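Local coordinates for acetyl-xylan esterase (Streptomyces lividans, PDB 2CC0), which catalyses the removal of acetyl groups from xylan, as a metal-ion dependent family 4 carbohydrate esterase involved in breaking down plant cell walls, at residues T10-P15 / L153-P158; T34-G39 / P96-P101. All coordinates share one frame; numbering follows the deposited sequence.

Interactions 1 and 2 lie about 11 Å apart between their centres and touch directly. Segments 10-15, 34-39 and 153-158 lie on neighbouring strands of one parallel sheet, with strand 5-12 between 34-37 and 151-155, consistent with the distorted beta/alpha barrel of family 4 esterases; segment 96-101 comes in from the small 98-99/120-121 pair. Along the chain both segments of interaction 2 fall between those of interaction 1. Arg100 NH1 joins the two contacts, by a salt bridge to Asp12 OD1 (2.7 Å) and a probable hydrogen bond to Thr10 OG1. Its side chain lies about 6 Å from the zinc and probably helps hold Asp12, neighbour of the zinc ligand Asp13, in place.

Interaction 1 (T10-P15 / L153-P158); sequences TFDDGP and LMHDWP. With ACT (acetate ion), chain D.
Asp12 pairs with His155 across parallel strands, both side chains on the same face: Asp12 N donates to Met154 O (2.9 Å), and the next rung runs from Asp156 N to Asp12 O (2.9 Å). The tight part lies on the Phe11 and Met154 face, where the two side chains run side by side. A bend at the thioether (chi3 -74°) carries Met154 CE to 3.5 Å from Phe11 CZ, and the sulfur sits obliquely to the ring in a Met-aromatic contact. The broad ring and supple methionine suit this buried layer; an alanine at Phe11 would probably open a gap and leave the methionine methyl without its aromatic partner. Past the strand ends the packing is looser and wetter. Asp13, a zinc ligand with His62 and His66, brings OD2 to the imidazole edge, 3.3 Å from His155 CD2, while OD1 bonds Gln38. One water joins Asp13 OD2 to NE1 of exposed Trp157; another links Asp13 O with Asp156 OD1, which also bonds Ser16 OG. An acetate, probably from the crystallisation liquor, accepts a weak bond from His155 NE2 and also bonds Tyr103 N. Strand 34-37 flanks strand 5-12, while helix 159-174 covers the Phe11 and Met154 face, Thr161 touching Phe11 and Ile168 touching Met154.

Interaction 2 (T34-G39 / P96-P101); sequences TMFNQG and PKLFRP
Phe36 and Arg100 come no closer than 6.9 Å between their CA atoms, too far for backbone pairing, and the Phe36 ring packs on the main chain at Phe99 and Arg100 as well as on side chains. The contact centres on that ring. Arg100 arches over one face of it: CB presses against the rim, 3.4 Å from Phe36 CD2, and the guanidinium comes down on the same side beyond. With CG anti to the backbone N (chi1 176°), the chain runs out extended and then bends at chi3 (-81°), which lays the guanidinium nearly flat on the ring, the planes 25° apart. Arg100 CZ stands 4.3 Å from the Phe36 ring centroid, a cation-pi stack, and NH1 reaches 3.6 Å from Phe36 CD1. Arginine suits a buried site like this because its flat cation can stack while its N-H groups still reach several acceptors: NH1 meets Asp12 and Thr10, NE meets Val122 O and NH2 meets Ile123 O, which should fix its rotation. Leu98 adds an apolar flank, its CB 4.1 Å from Phe36 CE2 and its CD1 4.2 Å from Thr34 CG2. The backbone carbonyl of Arg100 accepts from ND1 of the zinc ligand His62, probably helping to orient that imidazole. Strand 34-37 is flanked in the sheet by strands 5-12 and 58-61, whereas strand 98-99 pairs with strand 120-121 and turns Phe99 onto helix 108-116.

Interaction 1 (T10-P15 / L153-P158)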
loop_
_atom_site.group_PDB
_atom_site.type_symbol
_atom_site.label_atom_id
_atom_site.label_comp_id
_atom_site.label_asym_id
_atom_site.label_seq_id
_atom_site.Cartn_x
_atom_site.Cartn_y
_atom_site.Cartn_z
ATOM N N THR A 10 10.646 -6.225 -7.319
ATOM C CA THR A 10 10.445 -7.460 -6.572
ATOM C C THR A 10 10.449 -8.667 -7.496
ATOM O O THR A 10 10.057 -8.555 -8.664
ATOM C CB THR A 10 9.114 -7.434 -5.746
ATOM O OG1 THR A 10 7.999 -7.560 -6.637
ATOM C CG2 THR A 10 8.992 -6.134 -4.940
ATOM N N PHE A 11 10.906 -9.811 -6.969
ATOM C CA PHE A 11 10.952 -11.066 -7.733
ATOM C C PHE A 11 10.395 -12.204 -6.891
ATOM O O PHE A 11 10.954 -12.546 -5.823
ATOM C CB PHE A 11 12.408 -11.382 -8.154
ATOM C CG PHE A 11 13.015 -10.323 -9.016
ATOM C CD1 PHE A 11 12.816 -10.349 -10.395
ATOM C CD2 PHE A 11 13.742 -9.256 -8.451
ATOM C CE1 PHE A 11 13.356 -9.377 -11.200
ATOM C CE2 PHE A 11 14.281 -8.275 -9.250
ATOM C CZ PHE A 11 14.073 -8.316 -10.640
ATOM N N ASP A 12 9.276 -12.762 -7.356
ATOM C CA ASP A 12 8.631 -13.886 -6.691
ATOM C C ASP A 12 9.152 -15.260 -7.136
ATOM O O ASP A 12 9.588 -15.442 -8.290
ATOM C CB ASP A 12 7.129 -13.863 -6.959
ATOM C CG ASP A 12 6.397 -12.790 -6.170
ATOM O OD1 ASP A 12 7.032 -11.953 -5.506
ATOM O OD2 ASP A 12 5.148 -12.781 -6.258
ATOM N N ASP A 13 9.109 -16.185 -6.175
ATOM C CA ASP A 13 9.114 -17.649 -6.401
ATOM C C ASP A 13 10.463 -18.336 -6.444
ATOM O O ASP A 13 10.575 -19.524 -6.858
ATOM C CB ASP A 13 8.306 -18.057 -7.639
ATOM C CG ASP A 13 6.835 -17.865 -7.458
ATOM O OD1 ASP A 13 6.350 -18.007 -6.308
ATOM O OD2 ASP A 13 6.169 -17.599 -8.497
ATOM N N GLY A 14 11.475 -17.632 -5.999
ATOM C CA GLY A 14 12.782 -18.270 -5.879
ATOM C C GLY A 14 12.991 -18.829 -4.491
ATOM O O GLY A 14 12.075 -18.864 -3.649
ATOM N N PRO A 15 14.226 -19.259 -4.217
ATOM C CA PRO A 15 15.262 -19.314 -5.259
ATOM C C PRO A 15 15.239 -20.635 -6.022
ATOM O O PRO A 15 14.389 -21.488 -5.757
ATOM C CB PRO A 15 16.573 -19.357 -4.439
ATOM C CG PRO A 15 16.203 -19.630 -3.028
ATOM C CD PRO A 15 14.701 -19.653 -2.884
ATOM N N LEU A 153 5.597 -6.262 -9.657
ATOM C CA LEU A 153 5.692 -7.712 -9.595
ATOM C C LEU A 153 6.486 -8.276 -10.775
ATOM O O LEU A 153 6.097 -8.124 -11.950
ATOM C CB LEU A 153 4.279 -8.321 -9.607
ATOM C CG LEU A 153 4.204 -9.845 -9.756
ATOM C CD1 LEU A 153 4.837 -10.547 -8.532
ATOM C CD2 LEU A 153 2.757 -10.296 -9.979
ATOM N N MET A 154 7.601 -8.951 -10.452
ATOM C CA MET A 154 8.320 -9.759 -11.440
ATOM C C MET A 154 8.595 -11.112 -10.788
ATOM O O MET A 154 8.324 -11.282 -9.600
ATOM C CB MET A 154 9.621 -9.069 -11.880
ATOM C CG MET A 154 9.350 -7.809 -12.705
ATOM S SD MET A 154 10.871 -7.014 -13.232
ATOM C CE MET A 154 11.357 -6.308 -11.652
ATOM N N HIS A 155 9.143 -12.040 -11.560
ATOM C CA HIS A 155 9.446 -13.375 -11.041
ATOM C C HIS A 155 10.902 -13.749 -11.228
ATOM O O HIS A 155 11.575 -13.205 -12.101
ATOM C CB HIS A 155 8.524 -14.400 -11.694
ATOM C CG HIS A 155 7.091 -14.217 -11.284
ATOM N ND1 HIS A 155 6.298 -13.206 -11.790
ATOM C CD2 HIS A 155 6.340 -14.864 -10.365
ATOM C CE1 HIS A 155 5.112 -13.254 -11.212
ATOM N NE2 HIS A 155 5.109 -14.254 -10.348
ATOM N N ASP A 156 11.348 -14.717 -10.419
ATOM C CA ASP A 156 12.742 -15.180 -10.378
ATOM C C ASP A 156 13.155 -15.960 -11.651
ATOM O O ASP A 156 14.314 -15.914 -12.049
ATOM C CB ASP A 156 12.885 -16.006 -9.089
ATOM C CG ASP A 156 14.161 -16.843 -9.018
ATOM O OD1 ASP A 156 14.088 -18.019 -9.426
ATOM O OD2 ASP A 156 15.184 -16.353 -8.475
ATOM N N TRP A 157 12.195 -16.628 -12.292
ATOM C CA TRP A 157 12.474 -17.605 -13.367
ATOM C C TRP A 157 12.423 -17.156 -14.855
ATOM O O TRP A 157 13.119 -17.760 -15.683
ATOM C CB TRP A 157 11.621 -18.869 -13.148
ATOM C CG TRP A 157 10.161 -18.608 -13.100
ATOM C CD1 TRP A 157 9.393 -18.460 -11.990
ATOM C CD2 TRP A 157 9.288 -18.467 -14.228
ATOM N NE1 TRP A 157 8.075 -18.228 -12.359
ATOM C CE2 TRP A 157 7.994 -18.236 -13.728
ATOM C CE3 TRP A 157 9.480 -18.541 -15.615
ATOM C CZ2 TRP A 157 6.877 -18.039 -14.577
ATOM C CZ3 TRP A 157 8.378 -18.342 -16.464
ATOM C CH2 TRP A 157 7.098 -18.098 -15.932
ATOM N N PRO A 158 11.582 -16.156 -15.230
ATOM C CA PRO A 158 11.479 -15.907 -16.693
ATOM C C PRO A 158 12.767 -15.432 -17.381
ATOM O O PRO A 158 13.462 -14.548 -16.880
ATOM C CB PRO A 158 10.365 -14.835 -16.803
ATOM C CG PRO A 158 9.576 -14.954 -15.502
ATOM C CD PRO A 158 10.662 -15.284 -14.466
HETATM C C ACT D . 2.480 -14.252 -6.828
HETATM O O ACT D . 1.782 -15.294 -6.818
HETATM O OXT ACT D . 3.654 -14.331 -7.294
HETATM C CH3 ACT D . 1.932 -12.963 -6.293
HETATM O O HOH W 1 11.780 -19.506 -9.601
HETATM O O HOH W 2 5.530 -18.132 -10.896
HETATM O O HOH W 3 3.885 -16.530 -8.681
#

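Interaction 2 (T34-G39 / P96-P101)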
loop_
_atom_site.group_PDB
_atom_site.type_symbol
_atom_site.label_atom_id
_atom_site.label_comp_id
_atom_site.label_asym_id
_atom_site.label_seq_id
_atom_site.Cartn_x
_atom_site.Cartn_y
_atom_site.Cartn_z
ATOM N N THR A 34 13.641 -6.863 -3.746
ATOM C CA THR A 34 13.102 -7.740 -2.729
ATOM C C THR A 34 12.690 -9.063 -3.349
ATOM O O THR A 34 11.900 -9.090 -4.311
ATOM C CB THR A 34 11.888 -7.092 -1.998
ATOM O OG1 THR A 34 12.309 -5.859 -1.448
ATOM C CG2 THR A 34 11.435 -8.011 -0.842
ATOM N N MET A 35 13.254 -10.143 -2.810
ATOM C CA MET A 35 13.010 -11.515 -3.327
ATOM C C MET A 35 11.969 -12.168 -2.420
ATOM O O MET A 35 12.268 -12.449 -1.236
ATOM C CB MET A 35 14.305 -12.350 -3.331
ATOM C CG MET A 35 15.574 -11.561 -3.756
ATOM S SD MET A 35 15.411 -10.691 -5.330
ATOM C CE MET A 35 15.791 -11.991 -6.494
ATOM N N PHE A 36 10.767 -12.419 -2.979
ATOM C CA PHE A 36 9.680 -13.067 -2.222
ATOM C C PHE A 36 9.818 -14.573 -2.459
ATOM O O PHE A 36 9.297 -15.116 -3.445
ATOM C CB PHE A 36 8.316 -12.528 -2.652
ATOM C CG PHE A 36 8.023 -11.167 -2.102
ATOM C CD1 PHE A 36 8.471 -10.021 -2.777
ATOM C CD2 PHE A 36 7.329 -11.022 -0.886
ATOM C CE1 PHE A 36 8.198 -8.746 -2.245
ATOM C CE2 PHE A 36 7.059 -9.749 -0.371
ATOM C CZ PHE A 36 7.496 -8.630 -1.044
ATOM N N ASN A 37 10.594 -15.209 -1.580
ATOM C CA ASN A 37 10.904 -16.649 -1.717
ATOM C C ASN A 37 9.776 -17.543 -1.202
ATOM O O ASN A 37 9.133 -17.230 -0.187
ATOM C CB ASN A 37 12.166 -17.011 -0.913
ATOM C CG ASN A 37 13.464 -16.450 -1.505
ATOM O OD1 ASN A 37 13.543 -15.931 -2.651
ATOM N ND2 ASN A 37 14.504 -16.622 -0.752
ATOM N N GLN A 38 9.602 -18.707 -1.833
ATOM C CA GLN A 38 8.763 -19.748 -1.214
ATOM C C GLN A 38 9.591 -20.489 -0.165
ATOM O O GLN A 38 10.770 -20.804 -0.401
ATOM C CB GLN A 38 8.286 -20.769 -2.243
ATOM C CG GLN A 38 7.279 -20.167 -3.239
ATOM C CD GLN A 38 6.696 -21.207 -4.144
ATOM O OE1 GLN A 38 6.530 -22.355 -3.737
ATOM N NE2 GLN A 38 6.379 -20.819 -5.371
ATOM N N GLY A 39 8.966 -20.790 0.966
ATOM C CA GLY A 39 9.686 -21.512 2.046
ATOM C C GLY A 39 10.282 -22.836 1.566
ATOM O O GLY A 39 11.419 -23.179 1.915
ATOM N N PRO A 96 11.902 -12.413 7.768
ATOM C CA PRO A 96 11.154 -11.439 6.939
ATOM C C PRO A 96 10.165 -10.551 7.694
ATOM O O PRO A 96 9.547 -10.974 8.674
ATOM C CB PRO A 96 10.386 -12.326 5.940
ATOM C CG PRO A 96 11.214 -13.585 5.846
ATOM C CD PRO A 96 11.762 -13.791 7.275
ATOM N N LYS A 97 10.042 -9.315 7.207
ATOM C CA LYS A 97 9.006 -8.405 7.687
ATOM C C LYS A 97 7.913 -8.179 6.666
ATOM O O LYS A 97 6.912 -7.525 6.980
ATOM C CB LYS A 97 9.598 -7.037 8.105
ATOM C CG LYS A 97 10.567 -7.069 9.308
ATOM C CD LYS A 97 9.971 -7.660 10.562
ATOM C CE LYS A 97 8.780 -6.877 11.073
ATOM N NZ LYS A 97 8.117 -7.499 12.252
ATOM N N LEU A 98 8.091 -8.741 5.461
ATOM C CA LEU A 98 7.138 -8.571 4.347
ATOM C C LEU A 98 6.608 -9.911 3.853
ATOM O O LEU A 98 7.345 -10.899 3.798
ATOM C CB LEU A 98 7.813 -7.875 3.163
ATOM C CG LEU A 98 8.540 -6.556 3.471
ATOM C CD1 LEU A 98 9.235 -6.079 2.223
ATOM C CD2 LEU A 98 7.574 -5.499 4.049
ATOM N N PHE A 99 5.330 -9.934 3.473
ATOM C CA PHE A 99 4.701 -11.144 2.967
ATOM C C PHE A 99 3.886 -10.798 1.742
ATOM O O PHE A 99 3.104 -9.843 1.767
ATOM C CB PHE A 99 3.773 -11.729 4.051
ATOM C CG PHE A 99 2.891 -12.863 3.547
ATOM C CD1 PHE A 99 3.427 -14.133 3.323
ATOM C CD2 PHE A 99 1.529 -12.634 3.266
ATOM C CE1 PHE A 99 2.602 -15.162 2.833
ATOM C CE2 PHE A 99 0.699 -13.645 2.771
ATOM C CZ PHE A 99 1.243 -14.932 2.558
ATOM N N ARG A 100 4.054 -11.571 0.668
ATOM C CA ARG A 100 3.191 -11.377 -0.507
ATOM C C ARG A 100 2.312 -12.609 -0.656
ATOM O O ARG A 100 2.834 -13.733 -0.786
ATOM C CB ARG A 100 4.014 -11.151 -1.786
ATOM C CG ARG A 100 3.139 -11.044 -3.039
ATOM C CD ARG A 100 4.015 -10.626 -4.187
ATOM N NE ARG A 100 4.252 -9.176 -4.196
ATOM C CZ ARG A 100 5.264 -8.610 -4.858
ATOM N NH1 ARG A 100 6.145 -9.385 -5.497
ATOM N NH2 ARG A 100 5.399 -7.294 -4.859
ATOM N N PRO A 101 0.979 -12.428 -0.616
ATOM C CA PRO A 101 0.123 -13.602 -0.754
ATOM C C PRO A 101 0.281 -14.181 -2.168
ATOM O O PRO A 101 0.318 -13.429 -3.153
ATOM C CB PRO A 101 -1.297 -13.025 -0.625
ATOM C CG PRO A 101 -1.138 -11.691 0.036
ATOM C CD PRO A 101 0.199 -11.181 -0.480
#